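Local coordinates for protein nicotinate-nucleotide--dimethylbenzimidazole phosphoribosyltransferase (Thermus thermophilus HB8, PDB 1WX1) that probably catalyses the transfer of phosphoribose from nicotinate mononucleotide to 5,6-dimethylbenzimidazole, giving alpha-ribazole 5'-phosphate and nicotinate on the route to cobalamin, at residues Leu238-Leu249 with Met264-Gly275; Val49-Gly57 with Gly227-Ile236. All coordinates share one frame; numbering follows the deposited sequence.

Interaction 1: Leu238-Leu249 with Met264-Gly275; sequences LEGYEAGLPLVL and MAPGLRDHLFAG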
loop_
_atom_site.group_PDB
_atom_site.type_symbol
_atom_site.label_atom_id
_atom_site.label_comp_id
_atom_site.label_asym_id
_atom_site.label_seq_id
_atom_site.Cartn_x
_atom_site.Cartn_y
_atom_site.Cartn_z
ATOM N N LEU A 238 -8.303 -0.773 23.113
ATOM C CA LEU A 238 -8.099 -0.113 24.402
ATOM C C LEU A 238 -6.796 -0.595 25.036
ATOM O O LEU A 238 -6.045 0.189 25.623
ATOM C CB LEU A 238 -9.271 -0.405 25.346
ATOM C CG LEU A 238 -10.597 0.298 25.037
ATOM C CD1 LEU A 238 -11.679 -0.207 25.982
ATOM C CD2 LEU A 238 -10.414 1.811 25.171
ATOM N N GLU A 239 -6.529 -1.892 24.908
ATOM C CA GLU A 239 -5.322 -2.489 25.469
ATOM C C GLU A 239 -4.088 -2.019 24.698
ATOM O O GLU A 239 -3.047 -1.712 25.296
ATOM C CB GLU A 239 -5.419 -4.018 25.411
ATOM C CG GLU A 239 -4.274 -4.760 26.111
ATOM C CD GLU A 239 -4.284 -4.580 27.624
ATOM O OE1 GLU A 239 -5.362 -4.308 28.191
ATOM O OE2 GLU A 239 -3.213 -4.732 28.252
ATOM N N GLY A 240 -4.201 -1.979 23.371
ATOM C CA GLY A 240 -3.088 -1.526 22.552
ATOM C C GLY A 240 -2.804 -0.060 22.843
ATOM O O GLY A 240 -1.650 0.362 22.912
ATOM N N TYR A 241 -3.872 0.713 23.009
ATOM C CA TYR A 241 -3.768 2.140 23.310
ATOM C C TYR A 241 -2.973 2.360 24.599
ATOM O O TYR A 241 -2.031 3.157 24.644
ATOM C CB TYR A 241 -5.175 2.730 23.454
ATOM C CG TYR A 241 -5.234 4.127 24.035
ATOM C CD1 TYR A 241 -4.509 5.174 23.469
ATOM C CD2 TYR A 241 -6.047 4.405 25.133
ATOM C CE1 TYR A 241 -4.594 6.470 23.987
ATOM C CE2 TYR A 241 -6.141 5.694 25.656
ATOM C CZ TYR A 241 -5.414 6.720 25.078
ATOM O OH TYR A 241 -5.516 7.994 25.588
ATOM N N GLU A 242 -3.357 1.640 25.645
ATOM C CA GLU A 242 -2.689 1.757 26.932
ATOM C C GLU A 242 -1.243 1.266 26.893
ATOM O O GLU A 242 -0.406 1.729 27.665
ATOM C CB GLU A 242 -3.503 1.015 27.990
ATOM C CG GLU A 242 -4.728 1.806 28.428
ATOM C CD GLU A 242 -5.824 0.932 29.014
ATOM O OE1 GLU A 242 -5.509 -0.110 29.623
ATOM O OE2 GLU A 242 -7.009 1.290 28.879
ATOM N N ALA A 243 -0.949 0.345 25.980
ATOM C CA ALA A 243 0.405 -0.176 25.830
ATOM C C ALA A 243 1.266 0.803 25.020
ATOM O O ALA A 243 2.468 0.587 24.854
ATOM C CB ALA A 243 0.374 -1.539 25.138
ATOM N N GLY A 244 0.639 1.860 24.505
ATOM C CA GLY A 244 1.350 2.872 23.735
ATOM C C GLY A 244 1.737 2.489 22.314
ATOM O O GLY A 244 2.653 3.072 21.737
ATOM N N LEU A 245 1.030 1.527 21.735
ATOM C CA LEU A 245 1.340 1.069 20.383
ATOM C C LEU A 245 0.545 1.730 19.270
ATOM O O LEU A 245 -0.548 2.251 19.495
ATOM C CB LEU A 245 1.094 -0.437 20.264
ATOM C CG LEU A 245 1.907 -1.433 21.080
ATOM C CD1 LEU A 245 1.537 -2.839 20.626
ATOM C CD2 LEU A 245 3.391 -1.190 20.871
ATOM N N PRO A 246 1.100 1.726 18.048
ATOM C CA PRO A 246 0.377 2.320 16.920
ATOM C C PRO A 246 -0.732 1.293 16.683
ATOM O O PRO A 246 -0.475 0.087 16.749
ATOM C CB PRO A 246 1.397 2.289 15.781
ATOM C CG PRO A 246 2.728 2.192 16.476
ATOM C CD PRO A 246 2.450 1.296 17.645
ATOM N N LEU A 247 -1.947 1.755 16.417
ATOM C CA LEU A 247 -3.073 0.852 16.189
ATOM C C LEU A 247 -3.569 1.007 14.758
ATOM O O LEU A 247 -3.757 2.125 14.286
ATOM C CB LEU A 247 -4.200 1.181 17.172
ATOM C CG LEU A 247 -3.739 1.301 18.629
ATOM C CD1 LEU A 247 -4.895 1.776 19.495
ATOM C CD2 LEU A 247 -3.206 -0.040 19.117
ATOM N N VAL A 248 -3.796 -0.112 14.075
ATOM C CA VAL A 248 -4.241 -0.069 12.687
ATOM C C VAL A 248 -5.676 -0.558 12.504
ATOM O O VAL A 248 -6.048 -1.644 12.962
ATOM C CB VAL A 248 -3.313 -0.918 11.790
ATOM C CG1 VAL A 248 -3.633 -0.663 10.323
ATOM C CG2 VAL A 248 -1.855 -0.592 12.094
ATOM N N LEU A 249 -6.476 0.257 11.827
ATOM C CA LEU A 249 -7.876 -0.064 11.564
ATOM C C LEU A 249 -8.027 -0.900 10.309
ATOM O O LEU A 249 -7.269 -0.738 9.349
ATOM C CB LEU A 249 -8.695 1.219 11.366
ATOM C CG LEU A 249 -8.830 2.188 12.537
ATOM C CD1 LEU A 249 -9.604 3.421 12.075
ATOM C CD2 LEU A 249 -9.543 1.500 13.696
ATOM N N MET A 264 -15.141 5.362 24.707
ATOM C CA MET A 264 -14.766 5.037 26.078
ATOM C C MET A 264 -13.450 5.723 26.457
ATOM O O MET A 264 -13.208 6.005 27.630
ATOM C CB MET A 264 -14.609 3.521 26.237
ATOM C CG MET A 264 -15.902 2.727 26.097
ATOM S SD MET A 264 -15.591 0.946 25.986
ATOM C CE MET A 264 -15.154 0.585 27.665
ATOM N N ALA A 265 -12.606 5.985 25.462
ATOM C CA ALA A 265 -11.303 6.614 25.682
ATOM C C ALA A 265 -10.992 7.610 24.570
ATOM O O ALA A 265 -10.381 7.258 23.563
ATOM C CB ALA A 265 -10.217 5.543 25.739
ATOM N N PRO A 266 -11.395 8.880 24.751
ATOM C CA PRO A 266 -11.190 9.970 23.789
ATOM C C PRO A 266 -9.789 10.080 23.179
ATOM O O PRO A 266 -9.648 10.324 21.978
ATOM C CB PRO A 266 -11.562 11.210 24.599
ATOM C CG PRO A 266 -12.624 10.698 25.507
ATOM C CD PRO A 266 -12.041 9.384 25.975
ATOM N N GLY A 267 -8.761 9.905 23.999
ATOM C CA GLY A 267 -7.397 10.020 23.504
ATOM C C GLY A 267 -6.904 8.895 22.604
ATOM O O GLY A 267 -5.852 9.014 21.970
ATOM N N LEU A 268 -7.668 7.813 22.527
ATOM C CA LEU A 268 -7.285 6.660 21.722
ATOM C C LEU A 268 -7.175 6.978 20.235
ATOM O O LEU A 268 -6.414 6.339 19.504
ATOM C CB LEU A 268 -8.293 5.531 21.951
ATOM C CG LEU A 268 -8.075 4.210 21.215
ATOM C CD1 LEU A 268 -8.488 3.062 22.133
ATOM C CD2 LEU A 268 -8.879 4.204 19.916
ATOM N N ARG A 269 -7.924 7.985 19.799
ATOM C CA ARG A 269 -7.935 8.384 18.403
ATOM C C ARG A 269 -6.548 8.753 17.879
ATOM O O ARG A 269 -6.247 8.519 16.714
ATOM C CB ARG A 269 -8.872 9.568 18.214
ATOM C CG ARG A 269 -9.089 9.970 16.764
ATOM C CD ARG A 269 -9.889 11.267 16.729
ATOM N NE ARG A 269 -9.026 12.444 16.694
ATOM C CZ ARG A 269 -8.111 12.662 15.745
ATOM N NH1 ARG A 269 -7.944 11.783 14.754
ATOM N NH2 ARG A 269 -7.351 13.747 15.791
ATOM N N ASP A 270 -5.705 9.329 18.736
ATOM C CA ASP A 270 -4.351 9.733 18.341
ATOM C C ASP A 270 -3.431 8.558 18.020
ATOM O O ASP A 270 -2.381 8.738 17.404
ATOM C CB ASP A 270 -3.704 10.582 19.440
ATOM C CG ASP A 270 -4.480 11.843 19.725
ATOM O OD1 ASP A 270 -4.873 12.525 18.755
ATOM O OD2 ASP A 270 -4.694 12.149 20.917
ATOM N N HIS A 271 -3.830 7.358 18.427
ATOM C CA HIS A 271 -3.027 6.162 18.175
ATOM C C HIS A 271 -3.508 5.365 16.968
ATOM O O HIS A 271 -2.877 4.376 16.585
ATOM C CB HIS A 271 -3.053 5.238 19.395
ATOM C CG HIS A 271 -2.210 5.711 20.535
ATOM N ND1 HIS A 271 -1.152 4.976 21.031
ATOM C CD2 HIS A 271 -2.272 6.834 21.290
ATOM C CE1 HIS A 271 -0.602 5.625 22.041
ATOM N NE2 HIS A 271 -1.265 6.756 22.219
ATOM N N LEU A 272 -4.622 5.793 16.378
ATOM C CA LEU A 272 -5.208 5.094 15.237
ATOM C C LEU A 272 -4.699 5.493 13.860
ATOM O O LEU A 272 -4.482 6.672 13.570
ATOM C CB LEU A 272 -6.734 5.260 15.233
ATOM C CG LEU A 272 -7.568 4.700 16.387
ATOM C CD1 LEU A 272 -9.050 4.992 16.128
ATOM C CD2 LEU A 272 -7.327 3.203 16.516
ATOM N N PHE A 273 -4.533 4.484 13.011
ATOM C CA PHE A 273 -4.106 4.658 11.633
ATOM C C PHE A 273 -5.099 3.867 10.789
ATOM O O PHE A 273 -5.334 2.680 11.048
ATOM C CB PHE A 273 -2.694 4.104 11.437
ATOM C CG PHE A 273 -1.634 4.908 12.138
ATOM C CD1 PHE A 273 -0.981 5.946 11.476
ATOM C CD2 PHE A 273 -1.329 4.663 13.472
ATOM C CE1 PHE A 273 -0.032 6.730 12.138
ATOM C CE2 PHE A 273 -0.385 5.439 14.147
ATOM C CZ PHE A 273 0.263 6.477 13.476
ATOM N N ALA A 274 -5.691 4.512 9.791
ATOM C CA ALA A 274 -6.652 3.823 8.940
ATOM C C ALA A 274 -5.912 3.030 7.872
ATOM O O ALA A 274 -5.321 3.605 6.950
ATOM C CB ALA A 274 -7.608 4.827 8.294
ATOM N N GLY A 275 -5.940 1.706 8.006
ATOM C CA GLY A 275 -5.261 0.847 7.051
ATOM C C GLY A 275 -5.752 1.003 5.623
ATOM O O GLY A 275 -4.955 1.152 4.697
HETATM O O HOH W 1 -8.557 8.837 27.026
#

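Interaction 2: Val49-Gly57 with Gly227-Ile236; sequences VVVAAADHG and GLELVAIAGI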
loop_
_atom_site.group_PDB
_atom_site.type_symbol
_atom_site.label_atom_id
_atom_site.label_comp_id
_atom_site.label_asym_id
_atom_site.label_seq_id
_atom_site.Cartn_x
_atom_site.Cartn_y
_atom_site.Cartn_z
ATOM N N VAL A 49 -2.113 -9.098 14.595
ATOM C CA VAL A 49 -3.521 -8.834 14.347
ATOM C C VAL A 49 -4.293 -9.848 15.182
ATOM O O VAL A 49 -3.952 -11.036 15.211
ATOM C CB VAL A 49 -3.911 -8.986 12.837
ATOM C CG1 VAL A 49 -3.638 -10.408 12.340
ATOM C CG2 VAL A 49 -5.396 -8.656 12.650
ATOM N N VAL A 50 -5.294 -9.365 15.910
ATOM C CA VAL A 50 -6.132 -10.240 16.709
ATOM C C VAL A 50 -7.480 -10.238 16.010
ATOM O O VAL A 50 -8.134 -9.197 15.899
ATOM C CB VAL A 50 -6.302 -9.730 18.154
ATOM C CG1 VAL A 50 -7.262 -10.648 18.917
ATOM C CG2 VAL A 50 -4.942 -9.694 18.853
ATOM N N VAL A 51 -7.873 -11.401 15.513
ATOM C CA VAL A 51 -9.138 -11.544 14.809
ATOM C C VAL A 51 -10.187 -12.052 15.788
ATOM O O VAL A 51 -10.102 -13.185 16.256
ATOM C CB VAL A 51 -9.007 -12.548 13.642
ATOM C CG1 VAL A 51 -10.310 -12.601 12.842
ATOM C CG2 VAL A 51 -7.832 -12.155 12.751
ATOM N N ALA A 52 -11.161 -11.203 16.104
ATOM C CA ALA A 52 -12.229 -11.559 17.034
ATOM C C ALA A 52 -13.400 -12.155 16.255
ATOM O O ALA A 52 -13.814 -11.608 15.233
ATOM C CB ALA A 52 -12.677 -10.322 17.806
ATOM N N ALA A 53 -13.937 -13.270 16.743
ATOM C CA ALA A 53 -15.032 -13.938 16.058
ATOM C C ALA A 53 -16.219 -14.237 16.959
ATOM O O ALA A 53 -16.059 -14.601 18.122
ATOM C CB ALA A 53 -14.530 -15.240 15.428
ATOM N N ALA A 54 -17.414 -14.087 16.400
ATOM C CA ALA A 54 -18.646 -14.359 17.120
ATOM C C ALA A 54 -19.792 -14.381 16.121
ATOM O O ALA A 54 -19.702 -13.786 15.046
ATOM C CB ALA A 54 -18.894 -13.285 18.181
ATOM N N ASP A 55 -20.869 -15.069 16.478
ATOM C CA ASP A 55 -22.024 -15.140 15.606
ATOM C C ASP A 55 -23.083 -14.123 15.981
ATOM O O ASP A 55 -23.054 -13.557 17.075
ATOM C CB ASP A 55 -22.579 -16.560 15.583
ATOM C CG ASP A 55 -21.818 -17.441 14.612
ATOM O OD1 ASP A 55 -21.250 -18.473 15.032
ATOM O OD2 ASP A 55 -21.779 -17.079 13.416
ATOM N N HIS A 56 -24.011 -13.892 15.057
ATOM C CA HIS A 56 -25.059 -12.893 15.233
ATOM C C HIS A 56 -26.470 -13.436 15.017
ATOM O O HIS A 56 -26.747 -14.074 14.001
ATOM C CB HIS A 56 -24.808 -11.748 14.248
ATOM C CG HIS A 56 -23.478 -11.087 14.420
ATOM N ND1 HIS A 56 -23.326 -9.868 15.048
ATOM C CD2 HIS A 56 -22.228 -11.487 14.079
ATOM C CE1 HIS A 56 -22.047 -9.548 15.088
ATOM N NE2 HIS A 56 -21.358 -10.517 14.505
ATOM N N GLY A 57 -27.361 -13.169 15.968
ATOM C CA GLY A 57 -28.730 -13.631 15.838
ATOM C C GLY A 57 -29.460 -12.923 14.709
ATOM O O GLY A 57 -30.457 -13.430 14.194
ATOM N N GLY A 227 -22.408 -6.420 18.453
ATOM C CA GLY A 227 -22.006 -7.814 18.387
ATOM C C GLY A 227 -20.890 -8.066 19.387
ATOM O O GLY A 227 -20.169 -7.143 19.779
ATOM N N LEU A 228 -20.739 -9.317 19.802
ATOM C CA LEU A 228 -19.711 -9.674 20.772
ATOM C C LEU A 228 -18.288 -9.394 20.303
ATOM O O LEU A 228 -17.475 -8.883 21.070
ATOM C CB LEU A 228 -19.847 -11.153 21.145
ATOM C CG LEU A 228 -21.119 -11.469 21.938
ATOM C CD1 LEU A 228 -21.507 -12.923 21.733
ATOM C CD2 LEU A 228 -20.891 -11.161 23.424
ATOM N N GLU A 229 -17.983 -9.736 19.053
ATOM C CA GLU A 229 -16.641 -9.524 18.531
ATOM C C GLU A 229 -16.374 -8.032 18.325
ATOM O O GLU A 229 -15.228 -7.596 18.353
ATOM C CB GLU A 229 -16.429 -10.305 17.216
ATOM C CG GLU A 229 -16.958 -9.635 15.960
ATOM C CD GLU A 229 -18.420 -9.925 15.697
ATOM O OE1 GLU A 229 -19.199 -9.990 16.671
ATOM O OE2 GLU A 229 -18.785 -10.073 14.508
ATOM N N LEU A 230 -17.429 -7.245 18.128
ATOM C CA LEU A 230 -17.248 -5.805 17.944
ATOM C C LEU A 230 -16.815 -5.189 19.277
ATOM O O LEU A 230 -15.968 -4.294 19.320
ATOM C CB LEU A 230 -18.550 -5.147 17.452
ATOM C CG LEU A 230 -19.154 -5.695 16.150
ATOM C CD1 LEU A 230 -20.327 -4.814 15.721
ATOM C CD2 LEU A 230 -18.100 -5.728 15.045
ATOM N N VAL A 231 -17.402 -5.676 20.365
ATOM C CA VAL A 231 -17.061 -5.197 21.698
ATOM C C VAL A 231 -15.651 -5.693 22.045
ATOM O O VAL A 231 -14.866 -4.973 22.660
ATOM C CB VAL A 231 -18.071 -5.714 22.739
ATOM C CG1 VAL A 231 -17.646 -5.298 24.144
ATOM C CG2 VAL A 231 -19.457 -5.169 22.417
ATOM N N ALA A 232 -15.339 -6.926 21.651
ATOM C CA ALA A 232 -14.013 -7.482 21.909
ATOM C C ALA A 232 -12.976 -6.649 21.157
ATOM O O ALA A 232 -11.870 -6.418 21.652
ATOM C CB ALA A 232 -13.949 -8.937 21.447
ATOM N N ILE A 233 -13.340 -6.197 19.960
ATOM C CA ILE A 233 -12.435 -5.387 19.160
ATOM C C ILE A 233 -12.131 -4.074 19.877
ATOM O O ILE A 233 -11.001 -3.585 19.841
ATOM C CB ILE A 233 -13.015 -5.171 17.747
ATOM C CG1 ILE A 233 -12.829 -6.473 16.948
ATOM C CG2 ILE A 233 -12.328 -3.993 17.046
ATOM C CD1 ILE A 233 -13.629 -6.554 15.664
ATOM N N ALA A 234 -13.131 -3.513 20.549
ATOM C CA ALA A 234 -12.917 -2.284 21.309
ATOM C C ALA A 234 -11.882 -2.583 22.406
ATOM O O ALA A 234 -11.017 -1.756 22.703
ATOM C CB ALA A 234 -14.221 -1.824 21.934
ATOM N N GLY A 235 -11.976 -3.775 22.995
ATOM C CA GLY A 235 -11.041 -4.167 24.037
ATOM C C GLY A 235 -9.628 -4.311 23.507
ATOM O O GLY A 235 -8.657 -3.945 24.177
ATOM N N ILE A 236 -9.508 -4.852 22.300
ATOM C CA ILE A 236 -8.203 -5.028 21.676
ATOM C C ILE A 236 -7.529 -3.666 21.516
ATOM O O ILE A 236 -6.356 -3.503 21.863
ATOM C CB ILE A 236 -8.347 -5.709 20.293
ATOM C CG1 ILE A 236 -8.789 -7.163 20.492
ATOM C CG2 ILE A 236 -7.027 -5.625 19.504
ATOM C CD1 ILE A 236 -9.297 -7.836 19.220
HETATM O O HOH W 2 -21.615 -11.172 17.801
#

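Interaction 1: Leu238-Leu249 with Met264-Gly275
L247-L249 and L272-A274 pair as neighbouring parallel strands, their short axes 4.6 Å apart at closest approach. Three backbone bonds run in the alternating pattern of a parallel ladder: L247 N gives to H271 O, F273 N to L247 O (2.8 Å), and L249 N to F273 O, the straightest of them with an N-H...O angle of 173°. A fourth, from G275 N to L249 O, is longer at 3.1 Å and more bent. Thus the amides of L247, L249, F273 and G275 and the carbonyls of H271, L247, F273 and L249 are all satisfied across the strand pair. On its far side V248 bonds to L158, which places L247-L249 inside the sheet, and V248 O takes a bond from Y237 OH.

Just before the strands, H271 spends its ND1 proton on L245 O (3.2 Å). The acceptor lies almost exactly in the imidazole plane, yet the donor stands 49° above the carbonyl plane, so the bond misses a lone-pair direction. CG of H271 sits beside its own backbone N (chi1 -75°), which turns one edge of the ring to the turn at G244, where a Schellman motif ends the helix. Y241 meets that ring T-shaped, its CD1 edge over the imidazole face. The phenol in turn receives L268 CA over one face, a CH-pi contact of 3.7 Å to the ring centroid. Its OH has a weak, long link to a water that accepts from G267 N. One turn earlier in the helix, the two methyls of L238 divide their work: CD1 meets M264 CE, while CD2 touches A265 CB and L268 CD1.

The chemistry implies that the backbone bonds set the strand register, while the imidazole N-H ties the loop after the helix to H271 and mainly apolar and ring contacts seat the helix end on M264-H271.

Interaction 2: Val49-Gly57 with Gly227-Ile236
H56 NE2 donates to E229 OE2 at 2.6 Å. The N-H...O angle is 159°, the oxygen lies in the imidazole plane, and OE2 receives the proton on its syn side, facing OE1. Ring and carboxylate planes are nevertheless turned 58° apart. E229 reaches the histidine through a folded chain: CG sits between backbone N and carbonyl carbon, and a second bend at chi2 swings the carboxylate toward H56. N167 ND2 also donates to OE2, so this oxygen is gripped twice.

Water-mediated bonds add a second layer. One water, above a face of the imidazole and toward its rim, gives protons to D55 O and to E229 OE1 (2.9 Å) and accepts from L228 N. It therefore links the first turn of the helix to the chain leaving the strand.

Apolar contacts occupy the remainder, where helix 228-236 runs back along strand 49-54 at 154°, with 7.0 Å between the axes. This spacing is consistent with the alanines A52, A54 and A232 at the interface: A52 CB touches E229 CB, A232 CB and I233 CG1 (3.9 Å), and A54 CB lies against L228 CB. At the other end I236 CD1 presses on V50 CG1 at 3.5 Å, tighter than usual for two carbons.

A nearly antiparallel helix laid on a strand of a parallel sheet is characteristic of layered alpha/beta folds, here with the His-carboxylate pair just past the strand's C-terminal end; nearby A53 has its side chain about 9 Å from that of E304, the predicted proton acceptor.

In the fold
Both contacts are buried, use helix 228-242 and reach the same parallel sheet: interaction 2 takes the helix's N-terminal part, interaction 1 its C-terminal end. Their centres lie 16 Å apart. Interaction 2 crosses from the helix to the interior strand 47-54, far away in sequence, so side chains do the joining and the polar groups gather at the strand's C-terminal end. Interaction 1 is local, spanning the beta-alpha-beta unit 247-274 and reaching strand 272-274, and there main-chain bonds dominate, with aromatic packing beside them. Its buried area is nearly twice as large, 838 against 439 Å².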